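Long-range contacts in beta sliding clamp (Streptococcus pneumoniae, PDB 2AWA), which probably forms a ring around DNA that tethers DNA polymerases and other proteins to it, giving them processivity: residues L22-L27 with F93-V98; I55-S60 with N68-K73. All blocks are in the same frame, centred on the assembly; numbering follows the deposited sequence.

Both interactions lie in the N-terminal domain and involve helix 20-31. Interaction 1 packs one face of that helix against helix 91-100, while interaction 2 zips together two strands of the sheet that backs the helix. Both are largely buried, but their chemistry differs: the helices meet through apolar side chains, some also resting on backbone oxygens, without polar bonds between them, whereas the strands are joined mainly backbone to backbone. The contacts meet chiefly at Ala26, with Leu22 also packing on Ile70. The small alanine CB packs on Leu57 CD1 and Ile70 CD1, and Ala26 O probably accepts a hydrogen bond from Asn68 ND2, the one polar side chain on this helix-facing side of the paired residues.

Interaction 1: L22-L27 with F93-V98; sequences LFLQAL and FFINVV
Phe94 O takes two amides of its own helix, Val98 N at 2.9 Å and, weakly, Val97 N at 3.0 Å; with such polar groups paired inside the helix, Phe94 and Val98 meet helix 20-31 through hydrocarbon alone. Phe94 CG stands anti to the backbone N (chi1 175°), and the Phe94 and Phe23 side chains cross at about a right angle. Phe94 CZ lies 3.7 Å from Phe23 CE2, with the ring planes inclined at 74°, an oblique pairing. Leu27 wedges in beside both: its CD1 touches Phe94 CE2 at 3.6 Å and also sits 3.7 Å above the centre of the Phe23 ring, so one methyl of the branched leucine touches both rings.

The two helices run nearly antiparallel, at 157° with axes 10.3 Å apart, as the helix pair of a sliding-clamp domain, which lines the DNA channel inside an outer layer of sheet. Away from the phenylalanines, the partly exposed Leu24 and Ile95 meet through aliphatic branches, Leu24 CD1 against Ile95 CG2. Leu24 CD1 also reaches Val98 CG1 at 3.9 Å, the Leu24 and Val98 side chains sliding past each other in opposite directions, and Ile95 CD1 rests 3.5 Å from Leu27 O. On helix 91-100, Phe93 and Val97 pack on Val320 and Leu292 of the second subunit.

Interaction 2: I55-S60 with N68-K73; sequences ITLIGS and NFISQK
A beta hairpin of strands 54-60 and 64-71 supplies this contact, within an antiparallel sheet that runs on from the N-terminal domain into the central one: strand 45-50 flanks one side, and strand 250-255 the other. Two hydrogen-bonded pairs hold it. In the first, Ile70 N donates to Ile55 O at 2.7 Å, and Ile55 N returns a bond to Ile70 O at 2.9 Å. In the second, Leu57 N reaches Asn68 O at 2.8 Å with an N-H...O angle of 168°, and Asn68 N binds Leu57 O at 2.9 Å.

Ile55, Leu57 and Ile70 turn their branched chains to the buried side, toward strand 15-19 and helix 20-31, where bulky hydrocarbon suits the core; Leu57 CD1 and Ile70 CD1 come loosely together at 4.4 Å. Asn68 shares this face, its polar ND2 satisfied by Ala26 O of helix 20-31. Between the two hydrogen-bonded pairs, Thr56 and Phe69 form a non-hydrogen-bonded pair whose side chains project from the opposite, partly exposed face, where a hydroxyl is readily accommodated. Phe69 CA also makes a CA-H...O contact to Ile55 O at 3.4 Å, and the ring presents its edge to Thr56, with CD1 3.6 Å from OG1.

Interaction 1: L22-L27 with F93-V98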
ATOM      1  N   LEU B  22      15.740  -0.534  19.387  1.00 63.17           N
ATOM      2  CA  LEU B  22      16.224   0.841  19.419  1.00 63.92           C
ATOM      3  C   LEU B  22      17.226   1.069  18.290  1.00 63.79           C
ATOM      4  O   LEU B  22      17.237   2.151  17.683  1.00 63.74           O
ATOM      5  CB  LEU B  22      16.835   1.206  20.767  1.00 64.59           C
ATOM      6  CG  LEU B  22      17.055   2.720  20.914  1.00 68.46           C
ATOM      7  CD1 LEU B  22      16.644   3.211  22.290  1.00 69.45           C
ATOM      8  CD2 LEU B  22      18.495   3.108  20.612  1.00 69.97           C
ATOM      9  N   PHE B  23      18.033   0.043  17.991  1.00 61.76           N
ATOM     10  CA  PHE B  23      18.977   0.093  16.874  1.00 59.75           C
ATOM     11  C   PHE B  23      18.193   0.270  15.599  1.00 61.83           C
ATOM     12  O   PHE B  23      18.435   1.198  14.840  1.00 62.38           O
ATOM     13  CB  PHE B  23      19.812  -1.190  16.827  1.00 58.69           C
ATOM     14  CG  PHE B  23      20.989  -1.156  15.863  1.00 57.73           C
ATOM     15  CD1 PHE B  23      21.796  -0.043  15.738  1.00 66.59           C
ATOM     16  CD2 PHE B  23      21.340  -2.294  15.152  1.00 63.95           C
ATOM     17  CE1 PHE B  23      22.875  -0.043  14.874  1.00 65.56           C
ATOM     18  CE2 PHE B  23      22.426  -2.294  14.297  1.00 63.26           C
ATOM     19  CZ  PHE B  23      23.187  -1.162  14.155  1.00 58.60           C
ATOM     20  N   LEU B  24      17.219  -0.614  15.387  1.00 64.22           N
ATOM     21  CA  LEU B  24      16.422  -0.608  14.157  1.00 65.50           C
ATOM     22  C   LEU B  24      15.717   0.724  13.934  1.00 65.45           C
ATOM     23  O   LEU B  24      15.549   1.155  12.794  1.00 66.90           O
ATOM     24  CB  LEU B  24      15.386  -1.735  14.175  1.00 64.65           C
ATOM     25  CG  LEU B  24      14.675  -2.022  12.853  1.00 66.87           C
ATOM     26  CD1 LEU B  24      15.657  -2.423  11.748  1.00 70.23           C
ATOM     27  CD2 LEU B  24      13.652  -3.118  13.050  1.00 67.28           C
ATOM     28  N   GLN B  25      15.301   1.371  15.015  1.00 63.71           N
ATOM     29  CA  GLN B  25      14.616   2.644  14.894  1.00 63.75           C
ATOM     30  C   GLN B  25      15.587   3.694  14.392  1.00 61.75           C
ATOM     31  O   GLN B  25      15.318   4.371  13.432  1.00 63.32           O
ATOM     32  CB  GLN B  25      14.009   3.081  16.227  1.00 65.03           C
ATOM     33  CG  GLN B  25      13.092   4.274  16.059  1.00 72.80           C
ATOM     34  CD  GLN B  25      12.764   4.965  17.349  1.00 81.05           C
ATOM     35  OE1 GLN B  25      12.818   4.364  18.425  1.00 89.83           O
ATOM     36  NE2 GLN B  25      12.420   6.246  17.256  1.00 89.34           N
ATOM     37  N   ALA B  26      16.726   3.815  15.053  1.00 61.73           N
ATOM     38  CA  ALA B  26      17.785   4.705  14.610  1.00 59.17           C
ATOM     39  C   ALA B  26      18.187   4.469  13.156  1.00 59.00           C
ATOM     40  O   ALA B  26      18.374   5.436  12.415  1.00 60.10           O
ATOM     41  CB  ALA B  26      18.987   4.582  15.515  1.00 58.15           C
ATOM     42  N   LEU B  27      18.300   3.207  12.726  1.00 58.64           N
ATOM     43  CA  LEU B  27      18.635   2.940  11.315  1.00 57.06           C
ATOM     44  C   LEU B  27      17.550   3.470  10.365  1.00 56.64           C
ATOM     45  O   LEU B  27      17.877   4.001   9.295  1.00 56.07           O
ATOM     46  CB  LEU B  27      18.894   1.458  11.049  1.00 55.94           C
ATOM     47  CG  LEU B  27      20.170   0.897  11.700  1.00 60.56           C
ATOM     48  CD1 LEU B  27      20.182  -0.636  11.741  1.00 57.81           C
ATOM     49  CD2 LEU B  27      21.444   1.410  11.029  1.00 63.50           C
ATOM     50  N   PHE B  93      19.470  -3.376   2.601  1.00 60.39           N
ATOM     51  CA  PHE B  93      19.714  -4.764   2.927  1.00 59.64           C
ATOM     52  C   PHE B  93      19.990  -4.945   4.429  1.00 60.18           C
ATOM     53  O   PHE B  93      19.340  -5.746   5.092  1.00 59.28           O
ATOM     54  CB  PHE B  93      20.867  -5.301   2.091  1.00 58.71           C
ATOM     55  CG  PHE B  93      20.995  -6.770   2.151  1.00 60.69           C
ATOM     56  CD1 PHE B  93      19.970  -7.574   1.696  1.00 63.77           C
ATOM     57  CD2 PHE B  93      22.124  -7.365   2.669  1.00 65.36           C
ATOM     58  CE1 PHE B  93      20.059  -8.945   1.762  1.00 60.71           C
ATOM     59  CE2 PHE B  93      22.215  -8.742   2.733  1.00 65.56           C
ATOM     60  CZ  PHE B  93      21.175  -9.528   2.273  1.00 61.82           C
ATOM     61  N   PHE B  94      20.937  -4.174   4.958  1.00 60.17           N
ATOM     62  CA  PHE B  94      21.348  -4.289   6.343  1.00 60.29           C
ATOM     63  C   PHE B  94      20.147  -4.152   7.235  1.00 60.62           C
ATOM     64  O   PHE B  94      19.899  -5.005   8.108  1.00 61.54           O
ATOM     65  CB  PHE B  94      22.372  -3.201   6.688  1.00 61.04           C
ATOM     66  CG  PHE B  94      22.770  -3.173   8.132  1.00 58.94           C
ATOM     67  CD1 PHE B  94      23.238  -4.316   8.762  1.00 61.14           C
ATOM     68  CD2 PHE B  94      22.702  -1.992   8.861  1.00 65.48           C
ATOM     69  CE1 PHE B  94      23.626  -4.284  10.102  1.00 64.98           C
ATOM     70  CE2 PHE B  94      23.101  -1.943  10.196  1.00 62.01           C
ATOM     71  CZ  PHE B  94      23.552  -3.089  10.819  1.00 63.37           C
ATOM     72  N   ILE B  95      19.388  -3.088   6.991  1.00 60.13           N
ATOM     73  CA  ILE B  95      18.176  -2.816   7.758  1.00 61.32           C
ATOM     74  C   ILE B  95      17.181  -3.959   7.709  1.00 60.46           C
ATOM     75  O   ILE B  95      16.665  -4.350   8.749  1.00 61.72           O
ATOM     76  CB  ILE B  95      17.511  -1.494   7.351  1.00 60.31           C
ATOM     77  CG1 ILE B  95      18.387  -0.342   7.861  1.00 65.13           C
ATOM     78  CG2 ILE B  95      16.106  -1.400   7.943  1.00 57.55           C
ATOM     79  CD1 ILE B  95      17.977   1.054   7.406  1.00 65.57           C
ATOM     80  N   ASN B  96      16.923  -4.501   6.522  1.00 59.68           N
ATOM     81  CA  ASN B  96      16.097  -5.705   6.411  1.00 61.04           C
ATOM     82  C   ASN B  96      16.598  -6.874   7.241  1.00 61.08           C
ATOM     83  O   ASN B  96      15.803  -7.620   7.807  1.00 63.23           O
ATOM     84  CB  ASN B  96      16.004  -6.187   4.959  1.00 61.52           C
ATOM     85  CG  ASN B  96      15.032  -5.403   4.167  1.00 59.10           C
ATOM     86  OD1 ASN B  96      13.943  -5.103   4.641  1.00 64.44           O
ATOM     87  ND2 ASN B  96      15.403  -5.059   2.949  1.00 71.21           N
ATOM     88  N   VAL B  97      17.912  -7.056   7.274  1.00 59.24           N
ATOM     89  CA  VAL B  97      18.488  -8.201   7.943  1.00 58.44           C
ATOM     90  C   VAL B  97      18.321  -8.046   9.446  1.00 57.45           C
ATOM     91  O   VAL B  97      17.860  -8.969  10.108  1.00 54.82           O
ATOM     92  CB  VAL B  97      19.974  -8.382   7.562  1.00 59.40           C
ATOM     93  CG1 VAL B  97      20.715  -9.258   8.591  1.00 63.53           C
ATOM     94  CG2 VAL B  97      20.079  -8.963   6.179  1.00 55.04           C
ATOM     95  N   VAL B  98      18.701  -6.886   9.978  1.00 56.91           N
ATOM     96  CA  VAL B  98      18.549  -6.635  11.399  1.00 58.54           C
ATOM     97  C   VAL B  98      17.101  -6.893  11.800  1.00 59.36           C
ATOM     98  O   VAL B  98      16.805  -7.656  12.708  1.00 59.92           O
ATOM     99  CB  VAL B  98      18.921  -5.180  11.751  1.00 60.32           C
ATOM    100  CG1 VAL B  98      18.403  -4.806  13.132  1.00 61.84           C
ATOM    101  CG2 VAL B  98      20.436  -4.964  11.655  1.00 60.86           C
TER

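Interaction 2: I55-S60 with N68-K73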
ATOM      1  N   ILE B  55      27.491   5.070  19.376  1.00 63.25           N
ATOM      2  CA  ILE B  55      27.439   4.784  17.958  1.00 63.90           C
ATOM      3  C   ILE B  55      26.782   5.949  17.232  1.00 64.61           C
ATOM      4  O   ILE B  55      25.800   6.515  17.718  1.00 65.78           O
ATOM      5  CB  ILE B  55      26.580   3.557  17.723  1.00 65.95           C
ATOM      6  CG1 ILE B  55      27.276   2.317  18.259  1.00 68.91           C
ATOM      7  CG2 ILE B  55      26.252   3.387  16.249  1.00 70.63           C
ATOM      8  CD1 ILE B  55      26.324   1.134  18.356  1.00 75.97           C
ATOM      9  N   THR B  56      27.315   6.292  16.060  1.00 64.61           N
ATOM     10  CA  THR B  56      26.753   7.336  15.212  1.00 62.70           C
ATOM     11  C   THR B  56      26.404   6.727  13.870  1.00 61.17           C
ATOM     12  O   THR B  56      27.223   6.073  13.241  1.00 56.38           O
ATOM     13  CB  THR B  56      27.744   8.484  14.979  1.00 63.68           C
ATOM     14  OG1 THR B  56      28.288   8.924  16.225  1.00 61.74           O
ATOM     15  CG2 THR B  56      27.046   9.673  14.304  1.00 68.62           C
ATOM     16  N   LEU B  57      25.167   6.945  13.445  1.00 63.63           N
ATOM     17  CA  LEU B  57      24.690   6.487  12.140  1.00 64.31           C
ATOM     18  C   LEU B  57      24.610   7.659  11.188  1.00 62.93           C
ATOM     19  O   LEU B  57      23.842   8.588  11.415  1.00 62.05           O
ATOM     20  CB  LEU B  57      23.310   5.850  12.275  1.00 64.82           C
ATOM     21  CG  LEU B  57      23.292   4.644  13.207  1.00 67.83           C
ATOM     22  CD1 LEU B  57      21.868   4.216  13.462  1.00 74.55           C
ATOM     23  CD2 LEU B  57      24.121   3.505  12.633  1.00 73.23           C
ATOM     24  N   ILE B  58      25.399   7.600  10.119  1.00 62.87           N
ATOM     25  CA  ILE B  58      25.408   8.662   9.110  1.00 62.91           C
ATOM     26  C   ILE B  58      24.824   8.220   7.765  1.00 60.70           C
ATOM     27  O   ILE B  58      25.166   7.162   7.229  1.00 62.00           O
ATOM     28  CB  ILE B  58      26.811   9.274   8.936  1.00 62.10           C
ATOM     29  CG1 ILE B  58      27.259   9.876  10.272  1.00 62.05           C
ATOM     30  CG2 ILE B  58      26.788  10.343   7.853  1.00 61.65           C
ATOM     31  CD1 ILE B  58      28.651  10.500  10.258  1.00 63.39           C
ATOM     32  N   GLY B  59      23.927   9.050   7.248  1.00 59.14           N
ATOM     33  CA  GLY B  59      23.324   8.857   5.931  1.00 58.38           C
ATOM     34  C   GLY B  59      23.147  10.171   5.185  1.00 57.64           C
ATOM     35  O   GLY B  59      22.954  11.241   5.788  1.00 56.25           O
ATOM     36  N   SER B  60      23.207  10.092   3.863  1.00 57.45           N
ATOM     37  CA  SER B  60      23.071  11.270   3.030  1.00 57.04           C
ATOM     38  C   SER B  60      22.755  10.901   1.597  1.00 58.27           C
ATOM     39  O   SER B  60      22.993   9.782   1.147  1.00 61.34           O
ATOM     40  CB  SER B  60      24.350  12.100   3.061  1.00 55.95           C
ATOM     41  OG  SER B  60      25.446  11.334   2.609  1.00 59.89           O
ATOM     42  N   ASN B  68      22.477  10.355  13.194  1.00 64.34           N
ATOM     43  CA  ASN B  68      21.728   9.856  14.335  1.00 63.30           C
ATOM     44  C   ASN B  68      22.650   9.108  15.302  1.00 61.22           C
ATOM     45  O   ASN B  68      23.172   8.045  14.994  1.00 58.21           O
ATOM     46  CB  ASN B  68      20.638   8.930  13.823  1.00 64.50           C
ATOM     47  CG  ASN B  68      19.553   8.709  14.811  1.00 61.47           C
ATOM     48  OD1 ASN B  68      19.521   9.300  15.893  1.00 66.87           O
ATOM     49  ND2 ASN B  68      18.638   7.846  14.444  1.00 57.69           N
ATOM     50  N   PHE B  69      22.818   9.682  16.477  1.00 60.16           N
ATOM     51  CA  PHE B  69      23.716   9.168  17.495  1.00 59.84           C
ATOM     52  C   PHE B  69      22.957   8.368  18.573  1.00 59.78           C
ATOM     53  O   PHE B  69      21.948   8.825  19.099  1.00 59.20           O
ATOM     54  CB  PHE B  69      24.433  10.382  18.093  1.00 58.72           C
ATOM     55  CG  PHE B  69      25.227  10.101  19.306  1.00 52.98           C
ATOM     56  CD1 PHE B  69      26.454   9.466  19.216  1.00 59.69           C
ATOM     57  CD2 PHE B  69      24.789  10.534  20.549  1.00 57.46           C
ATOM     58  CE1 PHE B  69      27.237   9.243  20.359  1.00 59.41           C
ATOM     59  CE2 PHE B  69      25.567  10.326  21.691  1.00 54.81           C
ATOM     60  CZ  PHE B  69      26.791   9.675  21.590  1.00 54.69           C
ATOM     61  N   ILE B  70      23.446   7.169  18.877  1.00 60.82           N
ATOM     62  CA  ILE B  70      22.968   6.388  20.025  1.00 62.92           C
ATOM     63  C   ILE B  70      24.073   6.377  21.063  1.00 62.33           C
ATOM     64  O   ILE B  70      25.111   5.791  20.827  1.00 63.04           O
ATOM     65  CB  ILE B  70      22.677   4.910  19.639  1.00 63.51           C
ATOM     66  CG1 ILE B  70      21.766   4.833  18.430  1.00 61.83           C
ATOM     67  CG2 ILE B  70      22.058   4.158  20.815  1.00 64.65           C
ATOM     68  CD1 ILE B  70      21.750   3.468  17.762  1.00 64.18           C
ATOM     69  N   SER B  71      23.871   7.016  22.205  1.00 64.75           N
ATOM     70  CA  SER B  71      24.914   7.031  23.246  1.00 66.17           C
ATOM     71  C   SER B  71      24.937   5.737  24.082  1.00 67.74           C
ATOM     72  O   SER B  71      23.889   5.146  24.377  1.00 65.35           O
ATOM     73  CB  SER B  71      24.740   8.213  24.191  1.00 64.87           C
ATOM     74  OG  SER B  71      24.008   7.830  25.331  1.00 66.96           O
ATOM     75  N   GLN B  72      26.149   5.332  24.468  1.00 70.09           N
ATOM     76  CA  GLN B  72      26.381   4.206  25.381  1.00 71.72           C
ATOM     77  C   GLN B  72      25.509   4.331  26.630  1.00 72.65           C
ATOM     78  O   GLN B  72      24.877   3.355  27.040  1.00 72.14           O
ATOM     79  CB  GLN B  72      27.875   4.150  25.763  1.00 72.18           C
ATOM     80  CG  GLN B  72      28.280   3.189  26.901  1.00 72.07           C
ATOM     81  CD  GLN B  72      29.620   3.573  27.529  1.00 72.56           C
ATOM     82  N   LYS B  73      25.459   5.539  27.200  1.00 73.57           N
ATOM     83  CA  LYS B  73      24.774   5.783  28.476  1.00 75.03           C
ATOM     84  C   LYS B  73      23.240   5.772  28.385  1.00 76.41           C
ATOM     85  O   LYS B  73      22.564   5.830  29.413  1.00 75.96           O
ATOM     86  CB  LYS B  73      25.257   7.102  29.106  1.00 75.39           C
ATOM     87  CG  LYS B  73      26.746   7.120  29.487  1.00 74.75           C
ATOM     88  CD  LYS B  73      27.200   8.504  29.975  1.00 74.02           C
TER